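Local coordinates for EvdO2 (PDB 4XAB), which probably catalyses an oxidative cyclization in orthosomycin antibiotic biosynthesis, as a metal-dependent oxygenase of the phytanoyl-CoA dioxygenase family, at residues G143-T148 against H209-P214; E110-A115 against V230-S235; C159-P164 against A196-L201; P173-D178 against G185-D190. One frame throughout, in Å; residues are numbered along the deposited sequence.

Contacts 1 to 3 lie in or beside the double-stranded beta-helix core of a cupin-type oxygenase whose nickel ion is held by His129, Asp131 and His215. Contacts 1 and 2 share the major sheet, with centres 10 Å apart: strand 139-149 pairs with strand 206-210 in contact 1 and with strand 226-234, which contact 2 joins to 110-118. Contact 3, centred 12 Å from contact 1, is tied to it through Tyr162 OH, 2.8 Å from His209 ND1. The side chains of His209 and Leu160 come within about 4 and 7 Å of the nickel. Contact 4, a hairpin at the periphery, lies inside the chain segment closed by contact 3, their nearest atoms about 6 Å apart.

Contact 1 of 4, residues G143-T148 against H209-P214; sequences GLSIWT and HDFRTP
The aromatic ring of Phe211 lies flat on the backbone of Gly143, just where strand 206-210 leaves its antiparallel pairing with strand 139-149. Its CB starts 4.0 Å from Gly143 O, and CG stays beside the same carbonyl. CD1 then reaches Gly143 C, while CD2, CE2 and CZ spread over Gly143 CA, which sits 3.7 Å from the centroid of the Phe211 ring in a CH-pi contact. On the remaining side CE1 comes to 3.5 Å from Leu144 N. Glycine has no side chain to hold the ring off, so the ring can rest directly on the peptide. Phe211 N also donates to Gly143 O over 3.2 Å, from above the carbonyl plane. Two residues along strand 139-149, past the non-hydrogen-bonded pair Leu144-Asp210, Ser145 N and His209 O bond at 3.0 Å, and His209 N and Ser145 O at the same distance, both in the carbonyl planes. Water joins Ser145 OG to His209 O. At the end of the strand Asp210 opens a type I turn and forms an Asx turn, with OD1 accepting from Arg212 N at 2.8 Å. Ser145 CB lies over one face of the His209 imidazole, offset toward the rim and 3.9 Å from NE2. The two nitrogens of that ring are bonded by Tyr162 OH at ND1 and by the metal ligand Asp131 at NE2. If NE2 carries the proton and donates it in the bond to the carboxylate, ND1 would accept from the tyrosine; His209 would then be a second-shell residue that could help orient Asp131 and may influence its charge.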
loop_
_atom_site.group_PDB
_atom_site.type_symbol
_atom_site.label_atom_id
_atom_site.label_comp_id
_atom_site.label_asym_id
_atom_site.label_seq_id
_atom_site.Cartn_x
_atom_site.Cartn_y
_atom_site.Cartn_z
ATOM N N GLY A 143 -1.376 -7.032 11.461
ATOM C CA GLY A 143 -0.837 -7.078 10.122
ATOM C C GLY A 143 -0.179 -5.812 9.677
ATOM O O GLY A 143 -0.203 -4.788 10.365
ATOM N N LEU A 144 0.400 -5.881 8.489
ATOM C CA LEU A 144 1.059 -4.715 7.934
ATOM C C LEU A 144 1.119 -4.825 6.421
ATOM O O LEU A 144 0.786 -5.868 5.829
ATOM C CB LEU A 144 2.464 -4.557 8.536
ATOM C CG LEU A 144 3.447 -5.742 8.510
ATOM C CD1 LEU A 144 3.964 -6.043 7.106
ATOM C CD2 LEU A 144 4.638 -5.467 9.426
ATOM N N SER A 145 1.544 -3.733 5.809
ATOM C CA SER A 145 1.741 -3.644 4.368
ATOM C C SER A 145 3.171 -3.214 4.077
ATOM O O SER A 145 3.700 -2.356 4.765
ATOM C CB SER A 145 0.790 -2.626 3.741
ATOM O OG SER A 145 -0.552 -3.060 3.877
ATOM N N ILE A 146 3.759 -3.807 3.044
ATOM C CA ILE A 146 5.089 -3.438 2.552
ATOM C C ILE A 146 4.925 -2.943 1.121
ATOM O O ILE A 146 4.611 -3.716 0.203
ATOM C CB ILE A 146 6.076 -4.631 2.627
ATOM C CG1 ILE A 146 6.220 -5.108 4.068
ATOM C CG2 ILE A 146 7.443 -4.220 2.129
ATOM C CD1 ILE A 146 7.030 -6.409 4.228
ATOM N N TRP A 147 5.092 -1.631 0.972
ATOM C CA TRP A 147 4.875 -0.868 -0.249
ATOM C C TRP A 147 6.228 -0.667 -0.919
ATOM O O TRP A 147 6.981 0.196 -0.489
ATOM C CB TRP A 147 4.229 0.475 0.133
ATOM C CG TRP A 147 3.657 1.405 -0.926
ATOM C CD1 TRP A 147 2.361 1.441 -1.382
ATOM C CD2 TRP A 147 4.328 2.512 -1.555
ATOM N NE1 TRP A 147 2.208 2.466 -2.293
ATOM C CE2 TRP A 147 3.395 3.137 -2.415
ATOM C CE3 TRP A 147 5.629 3.020 -1.490
ATOM C CZ2 TRP A 147 3.727 4.246 -3.208
ATOM C CZ3 TRP A 147 5.956 4.130 -2.283
ATOM C CH2 TRP A 147 5.007 4.724 -3.125
ATOM N N THR A 148 6.548 -1.477 -1.927
ATOM C CA THR A 148 7.850 -1.378 -2.604
ATOM C C THR A 148 7.676 -0.547 -3.860
ATOM O O THR A 148 6.828 -0.868 -4.696
ATOM C CB THR A 148 8.416 -2.758 -2.998
ATOM O OG1 THR A 148 8.602 -3.566 -1.831
ATOM C CG2 THR A 148 9.750 -2.614 -3.759
ATOM N N HIS A 209 3.845 -0.230 6.866
ATOM C CA HIS A 209 2.980 0.357 7.891
ATOM C C HIS A 209 1.946 -0.607 8.429
ATOM O O HIS A 209 1.439 -1.484 7.722
ATOM C CB HIS A 209 2.253 1.626 7.393
ATOM C CG HIS A 209 1.377 1.417 6.195
ATOM N ND1 HIS A 209 1.816 1.643 4.907
ATOM C CD2 HIS A 209 0.077 1.043 6.091
ATOM C CE1 HIS A 209 0.834 1.390 4.061
ATOM N NE2 HIS A 209 -0.234 1.034 4.753
ATOM N N ASP A 210 1.646 -0.394 9.697
ATOM C CA ASP A 210 0.629 -1.157 10.423
ATOM C C ASP A 210 -0.774 -0.942 9.841
ATOM O O ASP A 210 -1.059 0.097 9.254
ATOM C CB ASP A 210 0.660 -0.758 11.900
ATOM C CG ASP A 210 -0.250 -1.618 12.762
ATOM O OD1 ASP A 210 -1.410 -1.223 13.030
ATOM O OD2 ASP A 210 0.199 -2.701 13.165
ATOM N N PHE A 211 -1.650 -1.927 10.010
ATOM C CA PHE A 211 -3.030 -1.802 9.567
ATOM C C PHE A 211 -3.735 -0.571 10.144
ATOM O O PHE A 211 -4.722 -0.093 9.570
ATOM C CB PHE A 211 -3.821 -3.061 9.948
ATOM C CG PHE A 211 -3.619 -4.224 9.015
ATOM C CD1 PHE A 211 -2.904 -4.084 7.842
ATOM C CD2 PHE A 211 -4.156 -5.465 9.328
ATOM C CE1 PHE A 211 -2.728 -5.164 6.983
ATOM C CE2 PHE A 211 -3.993 -6.540 8.469
ATOM C CZ PHE A 211 -3.273 -6.388 7.300
ATOM N N ARG A 212 -3.264 -0.065 11.283
ATOM C CA ARG A 212 -3.969 1.057 11.920
ATOM C C ARG A 212 -3.254 2.408 11.752
ATOM O O ARG A 212 -3.731 3.430 12.233
ATOM C CB ARG A 212 -4.183 0.759 13.404
ATOM C CG ARG A 212 -5.462 1.340 13.977
ATOM C CD ARG A 212 -5.735 0.783 15.364
ATOM N NE ARG A 212 -6.446 -0.492 15.335
ATOM C CZ ARG A 212 -6.932 -1.090 16.420
ATOM N NH1 ARG A 212 -6.759 -0.532 17.609
ATOM N NH2 ARG A 212 -7.580 -2.244 16.323
ATOM N N THR A 213 -2.119 2.435 11.070
ATOM C CA THR A 213 -1.456 3.724 10.877
ATOM C C THR A 213 -2.134 4.566 9.799
ATOM O O THR A 213 -2.225 4.140 8.656
ATOM C CB THR A 213 0.018 3.528 10.498
ATOM O OG1 THR A 213 0.612 2.652 11.453
ATOM C CG2 THR A 213 0.763 4.873 10.481
ATOM N N PRO A 214 -2.601 5.775 10.158
ATOM C CA PRO A 214 -3.212 6.604 9.109
ATOM C C PRO A 214 -2.194 6.994 8.044
ATOM O O PRO A 214 -1.034 7.306 8.370
ATOM C CB PRO A 214 -3.710 7.844 9.871
ATOM C CG PRO A 214 -3.822 7.394 11.307
ATOM C CD PRO A 214 -2.671 6.416 11.480
HETATM O O HOH W 1 -1.957 -4.575 13.047
HETATM O O HOH W 2 -1.197 -1.847 6.275
#

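Contact 2 of 4, residues E110-A115 against V230-S235; sequences EFYGHA and VLVFMS
Tyr112 places CG in the crowded position between its backbone N and carbonyl carbon (chi1 61°), and this tips the ring over the neighbouring strand. Val232, with CG1 anti to its backbone N (chi1 173°), sets its CB against one face of the phenol, with CG1 by CE1 and CG2 by CZ on that same side. The two side chains run the same way, with Val232 CB 3.9 Å from the centroid of the Tyr112 ring and CG1 3.7 Å from Tyr112 CE1. Met234 has the same crowded first torsion as Tyr112; its extended chain carries the CE methyl to the edge of the phenol, 4.3 Å from Tyr112 CE1. On the other face of the sheet Phe111 CB packs against Phe233 CD2 at 3.6 Å, the side chains crossing obliquely. The antiparallel backbones are fastened at three hydrogen-bonded pairs. The straightest bond runs from Val232 N to Tyr112 O (3.0 Å, 178° at the proton), whereas His114 N to Val230 O is weak. Glu110 OE1 makes a salt bridge with Arg141, and His114 NE2 pairs with Gln74. Strand 226-234 runs between strands 110-118 and 139-149 in the main sheet of the double-stranded beta-helix; helix 89-102 packs on the face bearing Leu231 and Phe233, and strand 74-76 continues the sheet beyond 110-118.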
loop_
_atom_site.group_PDB
_atom_site.type_symbol
_atom_site.label_atom_id
_atom_site.label_comp_id
_atom_site.label_asym_id
_atom_site.label_seq_id
_atom_site.Cartn_x
_atom_site.Cartn_y
_atom_site.Cartn_z
ATOM N N GLU A 110 -0.796 -14.931 6.716
ATOM C CA GLU A 110 -1.496 -14.921 5.442
ATOM C C GLU A 110 -1.017 -13.721 4.643
ATOM O O GLU A 110 -0.574 -12.731 5.221
ATOM C CB GLU A 110 -3.004 -14.865 5.656
ATOM C CG GLU A 110 -3.545 -16.132 6.292
ATOM C CD GLU A 110 -4.998 -16.015 6.690
ATOM O OE1 GLU A 110 -5.767 -15.354 5.961
ATOM O OE2 GLU A 110 -5.360 -16.583 7.741
ATOM N N PHE A 111 -1.099 -13.802 3.322
ATOM C CA PHE A 111 -0.565 -12.725 2.501
ATOM C C PHE A 111 -1.229 -12.622 1.144
ATOM O O PHE A 111 -1.854 -13.567 0.664
ATOM C CB PHE A 111 0.952 -12.906 2.317
ATOM C CG PHE A 111 1.345 -14.288 1.870
ATOM C CD1 PHE A 111 1.732 -15.247 2.796
ATOM C CD2 PHE A 111 1.311 -14.636 0.530
ATOM C CE1 PHE A 111 2.086 -16.523 2.388
ATOM C CE2 PHE A 111 1.657 -15.915 0.120
ATOM C CZ PHE A 111 2.048 -16.853 1.049
ATOM N N TYR A 112 -1.089 -11.452 0.535
ATOM C CA TYR A 112 -1.462 -11.274 -0.860
ATOM C C TYR A 112 -0.753 -10.047 -1.425
ATOM O O TYR A 112 -0.204 -9.224 -0.679
ATOM C CB TYR A 112 -2.983 -11.142 -1.017
ATOM C CG TYR A 112 -3.583 -9.962 -0.291
ATOM C CD1 TYR A 112 -4.005 -10.075 1.031
ATOM C CD2 TYR A 112 -3.734 -8.731 -0.928
ATOM C CE1 TYR A 112 -4.547 -8.997 1.700
ATOM C CE2 TYR A 112 -4.281 -7.645 -0.262
ATOM C CZ TYR A 112 -4.688 -7.790 1.047
ATOM O OH TYR A 112 -5.230 -6.719 1.712
ATOM N N GLY A 113 -0.774 -9.928 -2.747
ATOM C CA GLY A 113 -0.107 -8.836 -3.434
ATOM C C GLY A 113 -1.103 -7.801 -3.916
ATOM O O GLY A 113 -2.303 -8.050 -3.973
ATOM N N HIS A 114 -0.601 -6.628 -4.271
ATOM C CA HIS A 114 -1.452 -5.553 -4.749
ATOM C C HIS A 114 -0.582 -4.630 -5.612
ATOM O O HIS A 114 0.456 -4.154 -5.159
ATOM C CB HIS A 114 -2.095 -4.810 -3.565
ATOM C CG HIS A 114 -2.986 -3.674 -3.963
ATOM N ND1 HIS A 114 -3.312 -2.649 -3.100
ATOM C CD2 HIS A 114 -3.627 -3.404 -5.125
ATOM C CE1 HIS A 114 -4.108 -1.792 -3.716
ATOM N NE2 HIS A 114 -4.317 -2.229 -4.944
ATOM N N ALA A 115 -0.996 -4.412 -6.857
ATOM C CA ALA A 115 -0.225 -3.591 -7.783
ATOM C C ALA A 115 -0.926 -2.271 -8.025
ATOM O O ALA A 115 -2.147 -2.223 -8.203
ATOM C CB ALA A 115 -0.002 -4.321 -9.090
ATOM N N VAL A 230 2.698 -3.873 -3.602
ATOM C CA VAL A 230 2.379 -3.911 -2.186
ATOM C C VAL A 230 2.175 -5.353 -1.757
ATOM O O VAL A 230 1.435 -6.098 -2.395
ATOM C CB VAL A 230 1.103 -3.089 -1.860
ATOM C CG1 VAL A 230 0.851 -3.095 -0.368
ATOM C CG2 VAL A 230 1.242 -1.652 -2.364
ATOM N N LEU A 231 2.843 -5.752 -0.681
ATOM C CA LEU A 231 2.598 -7.057 -0.087
ATOM C C LEU A 231 1.975 -6.849 1.274
ATOM O O LEU A 231 2.455 -6.054 2.075
ATOM C CB LEU A 231 3.894 -7.852 0.025
ATOM C CG LEU A 231 4.403 -8.425 -1.292
ATOM C CD1 LEU A 231 5.854 -8.879 -1.130
ATOM C CD2 LEU A 231 3.504 -9.592 -1.719
ATOM N N VAL A 232 0.870 -7.542 1.512
ATOM C CA VAL A 232 0.176 -7.490 2.785
ATOM C C VAL A 232 0.389 -8.794 3.540
ATOM O O VAL A 232 0.250 -9.853 2.970
ATOM C CB VAL A 232 -1.317 -7.249 2.569
ATOM C CG1 VAL A 232 -2.066 -7.356 3.886
ATOM C CG2 VAL A 232 -1.512 -5.889 1.902
ATOM N N PHE A 233 0.786 -8.694 4.804
ATOM C CA PHE A 233 1.005 -9.855 5.660
ATOM C C PHE A 233 0.148 -9.684 6.896
ATOM O O PHE A 233 0.140 -8.608 7.504
ATOM C CB PHE A 233 2.488 -9.992 6.049
ATOM C CG PHE A 233 3.392 -10.321 4.889
ATOM C CD1 PHE A 233 4.075 -9.317 4.203
ATOM C CD2 PHE A 233 3.551 -11.634 4.472
ATOM C CE1 PHE A 233 4.898 -9.631 3.139
ATOM C CE2 PHE A 233 4.372 -11.950 3.404
ATOM C CZ PHE A 233 5.047 -10.937 2.733
ATOM N N MET A 234 -0.551 -10.741 7.292
ATOM C CA MET A 234 -1.482 -10.598 8.398
ATOM C C MET A 234 -1.693 -11.901 9.140
ATOM O O MET A 234 -1.469 -12.979 8.599
ATOM C CB MET A 234 -2.816 -10.086 7.883
ATOM C CG MET A 234 -3.493 -11.071 6.978
ATOM S SD MET A 234 -4.787 -10.256 6.039
ATOM C CE MET A 234 -5.347 -11.598 5.004
ATOM N N SER A 235 -2.154 -11.785 10.380
ATOM C CA SER A 235 -2.472 -12.960 11.181
ATOM C C SER A 235 -3.832 -13.499 10.787
ATOM O O SER A 235 -4.618 -12.809 10.133
ATOM C CB SER A 235 -2.488 -12.607 12.659
ATOM O OG SER A 235 -3.638 -11.826 12.940
#

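Contact 3 of 4, residues C159-P164 against A196-L201; sequences CLHYLP and AVACPL
Cys199 SG points at the edge of the Tyr162 ring, lying in its plane 3.7 Å from Tyr162 CD1, a sulfur-aromatic contact that leaves the ring faces to other groups. On the opposite face of the small sheet Ala198 CB sits over the His161 imidazole, 3.9 Å from its centroid and displaced toward the rim on the ND1-CE1 side. At one end Pro164 CG meets Val197 CG2 at 3.6 Å, and at the other Cys159 SG approaches Pro200 CG at 4.2 Å. Backbone bonds set this register. Tyr162 N to Val197 O and Val197 N to Tyr162 O, each 2.9 Å and in the carbonyl planes, define the hydrogen-bonded pair, and Cys199 N reaches Leu160 O at 3.0 Å nearly along the C=O axis. Where the strands part, a water takes over, accepting from Leu160 N and donating to Cys199 O. Tyr162 CG and Cys199 SG both stand anti to their carbonyl carbons, beside the backbone N, which brings sulfur and ring edge together. Further out, Phe23 stacks on Tyr162 and Tyr216 meets His161 edge-to-face, the latter coming from strand 215-217, which flanks strand 160-162 on the side away from 197-198. The hydroxyl of Tyr162 is hydrogen-bonded to ND1 of His209. With its edge and a face so packed, the phenol is probably limited in its rotation, which is consistent with a defined place for the group that bonds His209 beside the metal.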
loop_
_atom_site.group_PDB
_atom_site.type_symbol
_atom_site.label_atom_id
_atom_site.label_comp_id
_atom_site.label_asym_id
_atom_site.label_seq_id
_atom_site.Cartn_x
_atom_site.Cartn_y
_atom_site.Cartn_z
ATOM N N CYS A 159 4.194 10.072 -3.074
ATOM C CA CYS A 159 4.675 9.170 -2.030
ATOM C C CYS A 159 3.694 9.179 -0.858
ATOM O O CYS A 159 2.797 10.015 -0.796
ATOM C CB CYS A 159 6.080 9.567 -1.564
ATOM S SG CYS A 159 6.141 11.037 -0.541
ATOM N N LEU A 160 3.852 8.228 0.058
ATOM C CA LEU A 160 2.981 8.126 1.223
ATOM C C LEU A 160 3.401 9.091 2.320
ATOM O O LEU A 160 4.580 9.406 2.476
ATOM C CB LEU A 160 2.990 6.693 1.780
ATOM C CG LEU A 160 2.462 5.644 0.793
ATOM C CD1 LEU A 160 2.341 4.268 1.426
ATOM C CD2 LEU A 160 1.133 6.085 0.237
ATOM N N HIS A 161 2.408 9.533 3.076
ATOM C CA HIS A 161 2.582 10.333 4.273
ATOM C C HIS A 161 1.893 9.588 5.401
ATOM O O HIS A 161 0.834 9.004 5.185
ATOM C CB HIS A 161 1.943 11.717 4.135
ATOM C CG HIS A 161 2.406 12.501 2.944
ATOM N ND1 HIS A 161 2.878 13.792 3.046
ATOM C CD2 HIS A 161 2.399 12.208 1.621
ATOM C CE1 HIS A 161 3.176 14.248 1.841
ATOM N NE2 HIS A 161 2.897 13.305 0.958
ATOM N N TYR A 162 2.455 9.653 6.598
ATOM C CA TYR A 162 1.875 8.970 7.757
ATOM C C TYR A 162 1.584 9.881 8.936
ATOM O O TYR A 162 2.198 10.932 9.084
ATOM C CB TYR A 162 2.822 7.875 8.245
ATOM C CG TYR A 162 3.052 6.780 7.258
ATOM C CD1 TYR A 162 4.244 6.697 6.556
ATOM C CD2 TYR A 162 2.092 5.816 7.038
ATOM C CE1 TYR A 162 4.471 5.676 5.672
ATOM C CE2 TYR A 162 2.296 4.810 6.147
ATOM C CZ TYR A 162 3.491 4.740 5.456
ATOM O OH TYR A 162 3.702 3.710 4.567
ATOM N N LEU A 163 0.660 9.448 9.797
ATOM C CA LEU A 163 0.489 10.074 11.106
ATOM C C LEU A 163 1.220 9.241 12.148
ATOM O O LEU A 163 0.716 8.198 12.558
ATOM C CB LEU A 163 -0.994 10.188 11.486
ATOM C CG LEU A 163 -1.183 10.912 12.820
ATOM C CD1 LEU A 163 -0.937 12.392 12.636
ATOM C CD2 LEU A 163 -2.572 10.661 13.413
ATOM N N PRO A 164 2.419 9.684 12.569
ATOM C CA PRO A 164 3.210 8.889 13.514
ATOM C C PRO A 164 2.448 8.598 14.796
ATOM O O PRO A 164 1.869 9.516 15.386
ATOM C CB PRO A 164 4.425 9.778 13.804
ATOM C CG PRO A 164 4.528 10.692 12.612
ATOM C CD PRO A 164 3.097 10.945 12.201
ATOM N N ALA A 196 1.684 15.232 9.889
ATOM C CA ALA A 196 2.098 14.189 8.954
ATOM C C ALA A 196 3.598 14.194 8.678
ATOM O O ALA A 196 4.275 15.233 8.737
ATOM C CB ALA A 196 1.338 14.324 7.632
ATOM N N VAL A 197 4.105 13.015 8.350
ATOM C CA VAL A 197 5.493 12.846 7.959
ATOM C C VAL A 197 5.547 12.145 6.603
ATOM O O VAL A 197 4.911 11.117 6.421
ATOM C CB VAL A 197 6.269 12.039 9.032
ATOM C CG1 VAL A 197 7.654 11.725 8.538
ATOM C CG2 VAL A 197 6.333 12.833 10.341
ATOM N N ALA A 198 6.293 12.702 5.645
ATOM C CA ALA A 198 6.345 12.112 4.306
ATOM C C ALA A 198 7.492 11.133 4.189
ATOM O O ALA A 198 8.522 11.313 4.831
ATOM C CB ALA A 198 6.476 13.205 3.226
ATOM N N CYS A 199 7.314 10.127 3.336
ATOM C CA CYS A 199 8.302 9.071 3.155
ATOM C C CYS A 199 8.729 8.904 1.703
ATOM O O CYS A 199 8.351 7.927 1.045
ATOM C CB CYS A 199 7.748 7.747 3.689
ATOM S SG CYS A 199 7.625 7.761 5.481
ATOM N N PRO A 200 9.538 9.847 1.197
ATOM C CA PRO A 200 10.061 9.640 -0.155
ATOM C C PRO A 200 10.988 8.426 -0.210
ATOM O O PRO A 200 11.570 8.042 0.810
ATOM C CB PRO A 200 10.813 10.940 -0.439
ATOM C CG PRO A 200 10.147 11.959 0.444
ATOM C CD PRO A 200 9.880 11.184 1.712
ATOM N N LEU A 201 11.087 7.824 -1.391
ATOM C CA LEU A 201 11.855 6.604 -1.606
ATOM C C LEU A 201 12.570 6.653 -2.932
ATOM O O LEU A 201 12.110 7.300 -3.871
ATOM C CB LEU A 201 10.957 5.373 -1.598
ATOM C CG LEU A 201 10.211 5.092 -0.294
ATOM C CD1 LEU A 201 9.237 3.961 -0.523
ATOM C CD2 LEU A 201 11.174 4.750 0.858
HETATM O O HOH W 3 6.194 6.497 0.070
#

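Contact 4 of 4, residues P173-D178 against G185-D190; sequences PHHHID and GLMTDD
Met187 and His175 form the hydrogen-bonded pair of a short beta hairpin, their side chains running together on one face. The backbone N of each donates to the other's O at 2.9 Å, nearly along the C=O axis. Both residues take the crowded first torsion, so Met187 CG lies over one face of the imidazole, 3.4 Å from His175 CE1; chi2 near 177° carries SD to 4.0 Å from Ile177 CG1, and the chain bends only beyond it, at chi3. His175 donates from ND1 to His176 O and, weakly, from NE2 to Asp189 OD2 (3.4 Å), consistent with a protonated ring beside the carboxylate. The hairpin, strands 175-176 and 186-187, is a peripheral two-stranded element of this cupin-type fold. At the open end Thr188 OG1 accepts from Asp190 N, an ST turn, and separately donates to Pro173 O at 2.7 Å; toward the connecting turn Ile177 N bonds to Gly185 O. Leu186 sends CD2 over the centre of the His176 ring, 3.7 Å from its centroid. Thr188 CB lies over the centre of the His174 ring, a CH-pi contact, while His174 itself is held by Leu172 O at ND1 and Gln130 N at NE2.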
loop_
_atom_site.group_PDB
_atom_site.type_symbol
_atom_site.label_atom_id
_atom_site.label_comp_id
_atom_site.label_asym_id
_atom_site.label_seq_id
_atom_site.Cartn_x
_atom_site.Cartn_y
_atom_site.Cartn_z
ATOM N N PRO A 173 -13.103 7.906 12.570
ATOM C CA PRO A 173 -14.322 7.889 11.762
ATOM C C PRO A 173 -13.981 7.975 10.279
ATOM O O PRO A 173 -13.218 8.849 9.876
ATOM C CB PRO A 173 -15.077 9.134 12.233
ATOM C CG PRO A 173 -14.587 9.373 13.624
ATOM C CD PRO A 173 -13.123 8.967 13.592
ATOM N N HIS A 174 -14.530 7.074 9.480
ATOM C CA HIS A 174 -14.331 7.141 8.039
ATOM C C HIS A 174 -15.675 7.276 7.343
ATOM O O HIS A 174 -16.723 6.946 7.900
ATOM C CB HIS A 174 -13.606 5.895 7.503
ATOM C CG HIS A 174 -12.139 5.839 7.815
ATOM N ND1 HIS A 174 -11.643 5.789 9.102
ATOM C CD2 HIS A 174 -11.060 5.777 6.996
ATOM C CE1 HIS A 174 -10.321 5.709 9.061
ATOM N NE2 HIS A 174 -9.944 5.706 7.794
ATOM N N HIS A 175 -15.643 7.757 6.112
ATOM C CA HIS A 175 -16.838 7.754 5.285
ATOM C C HIS A 175 -16.427 7.456 3.866
ATOM O O HIS A 175 -15.263 7.603 3.514
ATOM C CB HIS A 175 -17.578 9.083 5.377
ATOM C CG HIS A 175 -16.722 10.276 5.103
ATOM N ND1 HIS A 175 -16.645 10.868 3.860
ATOM C CD2 HIS A 175 -15.916 11.000 5.916
ATOM C CE1 HIS A 175 -15.821 11.899 3.916
ATOM N NE2 HIS A 175 -15.370 12.004 5.154
ATOM N N HIS A 176 -17.371 7.007 3.056
ATOM C CA HIS A 176 -17.071 6.836 1.652
ATOM C C HIS A 176 -16.850 8.200 1.023
ATOM O O HIS A 176 -17.552 9.162 1.333
ATOM C CB HIS A 176 -18.187 6.064 0.949
ATOM C CG HIS A 176 -18.086 4.583 1.141
ATOM N ND1 HIS A 176 -18.926 3.879 1.976
ATOM C CD2 HIS A 176 -17.213 3.681 0.635
ATOM C CE1 HIS A 176 -18.592 2.603 1.953
ATOM N NE2 HIS A 176 -17.554 2.455 1.151
ATOM N N ILE A 177 -15.852 8.283 0.158
ATOM C CA ILE A 177 -15.609 9.493 -0.611
ATOM C C ILE A 177 -16.891 9.869 -1.365
ATOM O O ILE A 177 -17.270 11.040 -1.421
ATOM C CB ILE A 177 -14.422 9.297 -1.573
ATOM C CG1 ILE A 177 -13.129 9.114 -0.765
ATOM C CG2 ILE A 177 -14.323 10.460 -2.534
ATOM C CD1 ILE A 177 -12.018 8.372 -1.492
ATOM N N ASP A 178 -17.567 8.854 -1.897
ATOM C CA ASP A 178 -18.902 8.985 -2.482
ATOM C C ASP A 178 -19.740 7.778 -2.077
ATOM O O ASP A 178 -19.435 6.651 -2.466
ATOM C CB ASP A 178 -18.822 9.085 -4.007
ATOM C CG ASP A 178 -20.168 9.385 -4.662
ATOM O OD1 ASP A 178 -21.237 9.192 -4.032
ATOM O OD2 ASP A 178 -20.156 9.816 -5.833
ATOM N N GLY A 185 -13.402 4.420 -2.544
ATOM C CA GLY A 185 -12.717 4.140 -1.293
ATOM C C GLY A 185 -13.225 4.971 -0.136
ATOM O O GLY A 185 -14.232 5.693 -0.265
ATOM N N LEU A 186 -12.513 4.856 0.984
ATOM C CA LEU A 186 -12.860 5.513 2.240
ATOM C C LEU A 186 -11.908 6.655 2.561
ATOM O O LEU A 186 -10.770 6.677 2.081
ATOM C CB LEU A 186 -12.819 4.498 3.392
ATOM C CG LEU A 186 -13.815 3.340 3.379
ATOM C CD1 LEU A 186 -13.429 2.347 4.493
ATOM C CD2 LEU A 186 -15.203 3.861 3.608
ATOM N N MET A 187 -12.362 7.597 3.383
ATOM C CA MET A 187 -11.468 8.619 3.904
ATOM C C MET A 187 -11.849 9.030 5.309
ATOM O O MET A 187 -12.979 8.802 5.744
ATOM C CB MET A 187 -11.467 9.852 2.997
ATOM C CG MET A 187 -12.777 10.591 2.992
ATOM S SD MET A 187 -12.640 12.066 1.957
ATOM C CE MET A 187 -11.292 12.901 2.785
ATOM N N THR A 188 -10.894 9.634 6.013
ATOM C CA THR A 188 -11.196 10.269 7.286
ATOM C C THR A 188 -10.803 11.742 7.225
ATOM O O THR A 188 -9.862 12.102 6.524
ATOM C CB THR A 188 -10.480 9.576 8.476
ATOM O OG1 THR A 188 -10.873 10.224 9.691
ATOM C CG2 THR A 188 -8.946 9.597 8.337
ATOM N N ASP A 189 -11.544 12.582 7.940
ATOM C CA ASP A 189 -11.228 14.004 8.059
ATOM C C ASP A 189 -10.430 14.256 9.330
ATOM O O ASP A 189 -10.033 15.377 9.619
ATOM C CB ASP A 189 -12.504 14.853 8.097
ATOM C CG ASP A 189 -13.305 14.775 6.810
ATOM O OD1 ASP A 189 -12.694 14.729 5.720
ATOM O OD2 ASP A 189 -14.553 14.774 6.893
ATOM N N ASP A 190 -10.212 13.201 10.099
ATOM C CA ASP A 190 -9.717 13.358 11.456
ATOM C C ASP A 190 -8.225 13.128 11.602
ATOM O O ASP A 190 -7.769 12.546 12.587
ATOM C CB ASP A 190 -10.512 12.425 12.378
ATOM C CG ASP A 190 -11.962 12.869 12.520
ATOM O OD1 ASP A 190 -12.178 14.062 12.812
ATOM O OD2 ASP A 190 -12.887 12.052 12.314
HETATM O O HOH W 4 -13.856 11.878 9.653
HETATM O O HOH W 5 -16.214 6.207 -2.140
#